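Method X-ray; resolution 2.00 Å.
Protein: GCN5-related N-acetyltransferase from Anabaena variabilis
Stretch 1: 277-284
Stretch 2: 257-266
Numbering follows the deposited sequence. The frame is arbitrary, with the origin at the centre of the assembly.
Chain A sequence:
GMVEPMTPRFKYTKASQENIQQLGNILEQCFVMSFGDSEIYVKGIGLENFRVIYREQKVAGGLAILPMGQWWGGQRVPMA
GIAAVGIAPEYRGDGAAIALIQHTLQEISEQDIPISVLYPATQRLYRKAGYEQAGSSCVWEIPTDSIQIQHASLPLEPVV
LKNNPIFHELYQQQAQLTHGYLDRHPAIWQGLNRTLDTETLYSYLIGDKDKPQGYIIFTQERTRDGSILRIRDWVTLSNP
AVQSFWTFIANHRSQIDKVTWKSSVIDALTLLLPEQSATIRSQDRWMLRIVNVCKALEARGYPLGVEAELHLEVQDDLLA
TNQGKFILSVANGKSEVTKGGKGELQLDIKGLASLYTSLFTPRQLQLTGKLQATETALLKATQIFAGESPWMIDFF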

ATOM      1  N   SER A 277      -4.753  -9.122  20.432  1.00 31.46           N
ATOM      2  CA  SER A 277      -5.172  -8.471  19.206  1.00 32.83           C
ATOM      3  C   SER A 277      -4.688  -7.046  19.092  1.00 34.92           C
ATOM      4  O   SER A 277      -4.807  -6.414  18.026  1.00 34.35           O
ATOM      5  CB  SER A 277      -6.668  -8.593  19.074  1.00 34.00           C
ATOM      6  OG  SER A 277      -7.279  -8.207  20.265  1.00 33.49           O
ATOM      7  N   ALA A 278      -4.103  -6.548  20.167  1.00 32.52           N
ATOM      8  CA  ALA A 278      -3.676  -5.171  20.209  1.00 33.31           C
ATOM      9  C   ALA A 278      -2.249  -5.057  19.719  1.00 34.36           C
ATOM     10  O   ALA A 278      -1.462  -5.949  19.955  1.00 34.32           O
ATOM     11  CB  ALA A 278      -3.790  -4.642  21.623  1.00 33.79           C
ATOM     12  N   THR A 279      -1.896  -3.978  19.028  1.00 33.89           N
ATOM     13  CA  THR A 279      -0.506  -3.808  18.612  1.00 35.59           C
ATOM     14  C   THR A 279      -0.021  -2.431  18.972  1.00 38.35           C
ATOM     15  O   THR A 279      -0.816  -1.517  19.182  1.00 33.72           O
ATOM     16  CB  THR A 279      -0.363  -3.980  17.082  1.00 38.41           C
ATOM     17  OG1 THR A 279      -1.277  -3.125  16.443  1.00 37.64           O
ATOM     18  CG2 THR A 279      -0.729  -5.365  16.664  1.00 40.87           C
ATOM     19  N   ILE A 280       1.294  -2.265  18.982  1.00 36.19           N
ATOM     20  CA  ILE A 280       1.863  -0.985  19.255  1.00 36.19           C
ATOM     21  C   ILE A 280       1.950  -0.238  17.928  1.00 36.37           C
ATOM     22  O   ILE A 280       2.558  -0.704  17.017  1.00 35.85           O
ATOM     23  CB  ILE A 280       3.241  -1.106  19.971  1.00 36.38           C
ATOM     24  CG1 ILE A 280       3.006  -1.494  21.436  1.00 35.29           C
ATOM     25  CG2 ILE A 280       3.992   0.160  19.908  1.00 40.49           C
ATOM     26  CD1 ILE A 280       4.279  -1.890  22.201  1.00 41.07           C
ATOM     27  N   ARG A 281       1.262   0.905  17.839  1.00 34.81           N
ATOM     28  CA  ARG A 281       1.215   1.717  16.648  1.00 39.44           C
ATOM     29  C   ARG A 281       2.452   2.597  16.605  1.00 36.74           C
ATOM     30  O   ARG A 281       3.008   2.829  15.553  1.00 36.28           O
ATOM     31  CB  ARG A 281      -0.040   2.570  16.727  1.00 42.28           C
ATOM     32  CG  ARG A 281      -0.341   3.498  15.572  1.00 47.87           C
ATOM     33  CD  ARG A 281      -1.693   4.150  15.951  1.00 49.67           C
ATOM     34  NE  ARG A 281      -2.305   5.042  14.977  1.00 56.52           N
ATOM     35  CZ  ARG A 281      -3.085   4.649  13.971  1.00 60.38           C
ATOM     36  NH1 ARG A 281      -3.334   3.355  13.761  1.00 50.18           N
ATOM     37  NH2 ARG A 281      -3.598   5.569  13.159  1.00 58.90           N
ATOM     38  N   SER A 282       2.852   3.138  17.756  1.00 34.98           N
ATOM     39  CA  SER A 282       4.056   3.941  17.823  1.00 38.62           C
ATOM     40  C   SER A 282       4.472   4.093  19.268  1.00 35.94           C
ATOM     41  O   SER A 282       3.678   3.880  20.231  1.00 36.26           O
ATOM     42  CB  SER A 282       3.829   5.338  17.251  1.00 42.40           C
ATOM     43  OG  SER A 282       2.750   5.948  17.920  1.00 42.80           O
ATOM     44  N   GLN A 283       5.740   4.407  19.433  1.00 34.75           N
ATOM     45  CA  GLN A 283       6.275   4.656  20.757  1.00 36.93           C
ATOM     46  C   GLN A 283       7.332   5.735  20.690  1.00 42.58           C
ATOM     47  O   GLN A 283       7.884   6.054  19.619  1.00 41.66           O
ATOM     48  CB  GLN A 283       6.887   3.400  21.320  1.00 42.49           C
ATOM     49  CG  GLN A 283       8.099   2.968  20.546  1.00 53.49           C
ATOM     50  CD  GLN A 283       8.747   1.789  21.160  1.00 60.19           C
ATOM     51  OE1 GLN A 283       9.290   1.875  22.274  1.00 55.54           O
ATOM     52  NE2 GLN A 283       8.734   0.668  20.439  1.00 65.44           N
ATOM     53  N   ASP A 284       7.579   6.343  21.844  1.00 39.56           N
ATOM     54  CA  ASP A 284       8.552   7.400  21.971  1.00 42.38           C
ATOM     55  C   ASP A 284       9.178   7.330  23.351  1.00 39.43           C
ATOM     56  O   ASP A 284       8.532   6.905  24.316  1.00 42.39           O
ATOM     57  CB  ASP A 284       7.861   8.758  21.833  1.00 46.66           C
ATOM     58  CG  ASP A 284       7.441   9.058  20.421  1.00 53.52           C
ATOM     59  OD1 ASP A 284       8.282   9.570  19.658  1.00 65.48           O
ATOM     60  OD2 ASP A 284       6.265   8.812  20.068  1.00 68.15           O
TER
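Stretch 2 257-266: DKVTWKSSVI

Two positively charged side chains lie close together where the stretches meet: R281 NH1 is 4.2 Å from K258 NZ. Both nitrogens are hydrogen-bonded elsewhere in the structure. No hydrogen bond joins the two stretches. The contact is made mainly by side-chain packing, and it is small, burying 273 Å² over both sides.

Stretch 2 runs as an extended strand from K258, then passes through S264 and V265 in a loop. Stretch 1 is a strand from T279 onward, although R281 departs from the extended form with phi/psi of -83/-40. The end-to-end directions of the touching parts are 56° apart. The backbones stay well separated: the CA atoms of R281 and T260 are 8.4 Å apart, and those of Q283 and V265 are 7.8 Å apart. Side chains must bridge this gap.

R281 points toward stretch 2 with chi1, chi2 and chi3 all t, so its long chain reaches across. R281 CD lies 4.0 Å from T260 CG2, and this methyl also sits over one face of the guanidinium. R281 NH1 is 4.0 Å from K258 CD, which approaches the group obliquely.

A278 points toward stretch 2 and places its CB 3.8 Å from W261 CH2. The methyl meets the indole at its edge, near the ring plane. The CA-to-CB bond of W261 points away from stretch 1, but the ring comes back to make this contact.

V265 has the largest covered area of stretch 2. I280 CD1 is 4.2 Å from V265 CG1 and 4.0 Å from V265 O. The I280 CA-to-CB bond points sideways, and the end of the side chain comes nearer. Q283 adds a looser contact, with Q283 OE1 4.5 Å from V265 CG2.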

ATOM      1  N   ASP A 257     -14.090   0.928  13.559  1.00 30.88           N
ATOM      2  CA  ASP A 257     -13.196  -0.170  13.153  1.00 32.58           C
ATOM      3  C   ASP A 257     -11.989  -0.398  14.091  1.00 31.63           C
ATOM      4  O   ASP A 257     -11.647  -1.524  14.406  1.00 32.61           O
ATOM      5  CB  ASP A 257     -12.614   0.140  11.771  1.00 32.72           C
ATOM      6  CG  ASP A 257     -13.695   0.291  10.701  1.00 38.93           C
ATOM      7  OD1 ASP A 257     -14.635  -0.517  10.726  1.00 36.25           O
ATOM      8  OD2 ASP A 257     -13.602   1.234   9.881  1.00 34.85           O
ATOM      9  N   LYS A 258     -11.369   0.681  14.538  1.00 32.03           N
ATOM     10  CA  LYS A 258     -10.141   0.607  15.339  1.00 32.83           C
ATOM     11  C   LYS A 258     -10.162   1.583  16.493  1.00 32.30           C
ATOM     12  O   LYS A 258     -10.685   2.699  16.345  1.00 30.02           O
ATOM     13  CB  LYS A 258      -9.006   0.977  14.370  1.00 33.65           C
ATOM     14  CG  LYS A 258      -7.653   0.944  14.865  1.00 43.40           C
ATOM     15  CD  LYS A 258      -6.625   1.160  13.721  1.00 45.93           C
ATOM     16  CE  LYS A 258      -6.449  -0.093  12.856  1.00 55.13           C
ATOM     17  NZ  LYS A 258      -5.244   0.023  11.967  1.00 57.66           N
ATOM     18  N   VAL A 259      -9.582   1.175  17.625  1.00 30.92           N
ATOM     19  CA  VAL A 259      -9.452   2.035  18.779  1.00 30.21           C
ATOM     20  C   VAL A 259      -7.970   2.160  19.123  1.00 31.57           C
ATOM     21  O   VAL A 259      -7.200   1.158  19.058  1.00 29.77           O
ATOM     22  CB  VAL A 259     -10.150   1.475  20.039  1.00 30.10           C
ATOM     23  CG1 VAL A 259      -9.870   2.381  21.244  1.00 34.06           C
ATOM     24  CG2 VAL A 259     -11.645   1.325  19.831  1.00 33.58           C
ATOM     25  N   THR A 260      -7.559   3.387  19.462  1.00 32.21           N
ATOM     26  CA  THR A 260      -6.212   3.621  19.977  1.00 32.73           C
ATOM     27  C   THR A 260      -6.253   4.244  21.365  1.00 33.45           C
ATOM     28  O   THR A 260      -7.203   4.952  21.736  1.00 35.92           O
ATOM     29  CB  THR A 260      -5.395   4.607  19.087  1.00 35.38           C
ATOM     30  OG1 THR A 260      -5.988   5.918  19.160  1.00 28.88           O
ATOM     31  CG2 THR A 260      -5.363   4.169  17.663  1.00 37.19           C
ATOM     32  N   TRP A 261      -5.245   3.914  22.152  1.00 35.66           N
ATOM     33  CA  TRP A 261      -5.060   4.523  23.465  1.00 32.98           C
ATOM     34  C   TRP A 261      -3.578   4.585  23.790  1.00 31.18           C
ATOM     35  O   TRP A 261      -2.763   3.778  23.265  1.00 37.23           O
ATOM     36  CB  TRP A 261      -5.821   3.754  24.553  1.00 33.48           C
ATOM     37  CG  TRP A 261      -5.239   2.458  24.978  1.00 33.61           C
ATOM     38  CD1 TRP A 261      -4.625   2.224  26.164  1.00 37.52           C
ATOM     39  CD2 TRP A 261      -5.232   1.175  24.277  1.00 33.01           C
ATOM     40  NE1 TRP A 261      -4.226   0.912  26.239  1.00 30.86           N
ATOM     41  CE2 TRP A 261      -4.546   0.264  25.092  1.00 31.94           C
ATOM     42  CE3 TRP A 261      -5.697   0.735  23.029  1.00 37.57           C
ATOM     43  CZ2 TRP A 261      -4.382  -1.093  24.738  1.00 26.88           C
ATOM     44  CZ3 TRP A 261      -5.499  -0.569  22.668  1.00 32.87           C
ATOM     45  CH2 TRP A 261      -4.856  -1.461  23.504  1.00 30.63           C
ATOM     46  N   LYS A 262      -3.238   5.423  24.754  1.00 30.21           N
ATOM     47  CA  LYS A 262      -1.840   5.537  25.214  1.00 36.16           C
ATOM     48  C   LYS A 262      -1.694   4.811  26.549  1.00 35.78           C
ATOM     49  O   LYS A 262      -2.533   4.911  27.407  1.00 37.33           O
ATOM     50  CB  LYS A 262      -1.412   6.994  25.333  1.00 35.86           C
ATOM     51  CG  LYS A 262      -1.430   7.655  23.955  1.00 45.19           C
ATOM     52  CD  LYS A 262      -0.958   9.119  23.994  1.00 47.64           C
ATOM     53  CE  LYS A 262       0.514   9.230  24.295  1.00 54.38           C
ATOM     54  NZ  LYS A 262       0.834  10.685  24.273  1.00 48.92           N
ATOM     55  N   SER A 263      -0.637   4.033  26.652  1.00 34.67           N
ATOM     56  CA  SER A 263      -0.338   3.301  27.795  1.00 35.59           C
ATOM     57  C   SER A 263       1.199   3.146  27.915  1.00 36.86           C
ATOM     58  O   SER A 263       2.023   3.877  27.330  1.00 35.68           O
ATOM     59  CB  SER A 263      -1.038   1.955  27.700  1.00 36.33           C
ATOM     60  OG  SER A 263      -1.056   1.343  28.939  1.00 35.26           O
ATOM     61  N   SER A 264       1.541   2.228  28.781  1.00 39.14           N
ATOM     62  CA  SER A 264       2.873   1.801  28.971  1.00 40.08           C
ATOM     63  C   SER A 264       3.267   0.869  27.834  1.00 39.60           C
ATOM     64  O   SER A 264       2.397   0.250  27.173  1.00 34.39           O
ATOM     65  CB  SER A 264       2.899   0.933  30.207  1.00 36.45           C
ATOM     66  OG  SER A 264       4.222   0.454  30.296  1.00 47.99           O
ATOM     67  N   VAL A 265       4.555   0.662  27.665  1.00 35.73           N
ATOM     68  CA  VAL A 265       5.003  -0.269  26.634  1.00 35.44           C
ATOM     69  C   VAL A 265       4.605  -1.687  27.038  1.00 31.75           C
ATOM     70  O   VAL A 265       4.248  -2.487  26.195  1.00 37.00           O
ATOM     71  CB  VAL A 265       6.496  -0.075  26.361  1.00 41.79           C
ATOM     72  CG1 VAL A 265       6.949  -0.972  25.257  1.00 49.95           C
ATOM     73  CG2 VAL A 265       6.746   1.397  25.921  1.00 45.04           C
ATOM     74  N   ILE A 266       4.646  -1.997  28.333  1.00 31.65           N
ATOM     75  CA  ILE A 266       4.139  -3.245  28.830  1.00 34.15           C
ATOM     76  C   ILE A 266       2.739  -2.958  29.381  1.00 35.02           C
ATOM     77  O   ILE A 266       2.518  -2.912  30.575  1.00 32.99           O
ATOM     78  CB  ILE A 266       5.031  -3.862  29.936  1.00 37.81           C
ATOM     79  CG1 ILE A 266       6.466  -3.918  29.468  1.00 42.87           C
ATOM     80  CG2 ILE A 266       4.549  -5.308  30.224  1.00 45.01           C
ATOM     81  CD1 ILE A 266       6.664  -4.964  28.475  1.00 47.90           C
TER